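Local coordinates for protein WYL1 (Ruminococcus sp., PDB 6OAW) that is a WYL-domain accessory protein of the Type VI-D CRISPR-Cas system, in which it plays a modulatory role, at residues Tyr355-Asn358 with Lys359-Lys362. Residues are numbered along the deposited sequence; the frame is centred on the assembly and turned at random.
Sequences YYFN and KFGK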
loop_
_atom_site.group_PDB
_atom_site.type_symbol
_atom_site.label_atom_id
_atom_site.label_comp_id
_atom_site.label_asym_id
_atom_site.label_seq_id
_atom_site.Cartn_x
_atom_site.Cartn_y
_atom_site.Cartn_z
ATOM N N TYR B 355 -23.611 1.938 0.878
ATOM C CA TYR B 355 -22.230 1.567 1.295
ATOM C C TYR B 355 -21.511 2.803 1.849
ATOM O O TYR B 355 -20.607 2.642 2.663
ATOM C CB TYR B 355 -21.382 0.932 0.185
ATOM C CG TYR B 355 -21.819 -0.424 -0.304
ATOM C CD1 TYR B 355 -22.663 -1.228 0.442
ATOM C CD2 TYR B 355 -21.339 -0.928 -1.497
ATOM C CE1 TYR B 355 -23.023 -2.495 0.006
ATOM C CE2 TYR B 355 -21.701 -2.180 -1.957
ATOM C CZ TYR B 355 -22.544 -2.965 -1.200
ATOM O OH TYR B 355 -22.878 -4.215 -1.636
ATOM N N TYR B 356 -21.933 4.017 1.501
ATOM C CA TYR B 356 -21.263 5.226 2.035
ATOM C C TYR B 356 -21.838 5.642 3.391
ATOM O O TYR B 356 -21.063 5.973 4.312
ATOM C CB TYR B 356 -21.385 6.398 1.080
ATOM C CG TYR B 356 -20.551 7.569 1.495
ATOM C CD1 TYR B 356 -19.173 7.539 1.392
ATOM C CD2 TYR B 356 -21.130 8.692 2.063
ATOM C CE1 TYR B 356 -18.406 8.625 1.772
ATOM C CE2 TYR B 356 -20.368 9.769 2.481
ATOM C CZ TYR B 356 -19.002 9.745 2.316
ATOM O OH TYR B 356 -18.236 10.817 2.701
ATOM N N PHE B 357 -23.171 5.675 3.498
ATOM C CA PHE B 357 -23.847 6.253 4.679
ATOM C C PHE B 357 -24.146 5.179 5.736
ATOM O O PHE B 357 -24.602 5.563 6.815
ATOM C CB PHE B 357 -25.061 7.050 4.240
ATOM C CG PHE B 357 -24.715 8.329 3.539
ATOM C CD1 PHE B 357 -24.085 9.351 4.224
ATOM C CD2 PHE B 357 -25.049 8.522 2.204
ATOM C CE1 PHE B 357 -23.804 10.541 3.572
ATOM C CE2 PHE B 357 -24.732 9.700 1.553
ATOM C CZ PHE B 357 -24.127 10.712 2.242
ATOM N N ASN B 358 -23.864 3.902 5.477
ATOM C CA ASN B 358 -24.101 2.846 6.494
ATOM C C ASN B 358 -23.292 3.119 7.775
ATOM O O ASN B 358 -23.742 2.647 8.826
ATOM C CB ASN B 358 -23.857 1.434 5.960
ATOM C CG ASN B 358 -22.451 1.177 5.464
ATOM O OD1 ASN B 358 -21.566 2.008 5.665
ATOM N ND2 ASN B 358 -22.258 0.014 4.855
ATOM N N LYS B 359 -22.174 3.861 7.719
ATOM C CA LYS B 359 -21.371 4.197 8.921
ATOM C C LYS B 359 -21.740 5.561 9.511
ATOM O O LYS B 359 -21.111 5.967 10.454
ATOM C CB LYS B 359 -19.880 4.156 8.607
ATOM C CG LYS B 359 -19.444 5.066 7.461
ATOM C CD LYS B 359 -17.992 5.085 7.227
ATOM C CE LYS B 359 -17.662 5.791 5.942
ATOM N NZ LYS B 359 -18.346 5.141 4.805
ATOM N N PHE B 360 -22.755 6.261 9.031
ATOM C CA PHE B 360 -23.018 7.658 9.474
ATOM C C PHE B 360 -24.026 7.718 10.618
ATOM O O PHE B 360 -24.095 8.756 11.231
ATOM C CB PHE B 360 -23.531 8.485 8.304
ATOM C CG PHE B 360 -22.468 9.156 7.486
ATOM C CD1 PHE B 360 -21.552 8.415 6.753
ATOM C CD2 PHE B 360 -22.416 10.538 7.406
ATOM C CE1 PHE B 360 -20.599 9.053 5.972
ATOM C CE2 PHE B 360 -21.440 11.163 6.656
ATOM C CZ PHE B 360 -20.536 10.422 5.935
ATOM N N GLY B 361 -24.822 6.668 10.842
ATOM C CA GLY B 361 -25.920 6.686 11.816
ATOM C C GLY B 361 -26.784 7.920 11.651
ATOM O O GLY B 361 -27.207 8.174 10.535
ATOM N N LYS B 362 -27.000 8.665 12.736
ATOM C CA LYS B 362 -27.906 9.826 12.762
ATOM C C LYS B 362 -27.379 10.983 11.903
ATOM O O LYS B 362 -28.176 11.891 11.648
ATOM C CB LYS B 362 -28.115 10.281 14.200
ATOM C CG LYS B 362 -26.948 11.046 14.813
ATOM C CD LYS B 362 -27.352 11.777 16.077
ATOM C CE LYS B 362 -26.234 12.669 16.597
HETATM O O HOH W 1 -18.840 2.465 5.205
#
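Phe357 points the edge of its ring at one face of Phe360, CD1 standing 3.6 Å from Phe360 CG, with the two planes at 70°. The same Phe360 ring meets Tyr356 obliquely, Phe360 CZ lying 3.5 Å from Tyr356 CE2, and the three rings form an aromatic cluster where helix 350-357 gives way to the loop before strand 364-368. A type I turn from Phe357 to Phe360 brings Phe360 back against Phe357 and Tyr356, closed by a bond from Phe360 N to Phe357 O (3.0 Å, 163° at the hydrogen). Lys359 folds back along the turn: its chain runs extended to CE and then bends (chi4 -58°), delivering NZ to Tyr356 O at 2.9 Å. NZ also makes an off-centre cation-pi contact with the Tyr356 ring, 4.8 Å from its centroid, and donates to a water that can pass a hydrogen bond on to Tyr355 O. Further out, Tyr356 OH is hydrogen-bonded to Ile325 O, Phe346 makes another edge-to-face pair with Phe357, and Met321 of helix 316-324 packs on Phe360. Without the aromatic ring, as with an alanine at Phe360, the Phe357 edge would probably lose the face it meets and a gap would open beside Tyr356. Two carbonyls at the helix end, one directly and the other probably through a water, thus offer partial negative charge that probably stabilises the ammonium and holds the lysine chain folded back over the turn.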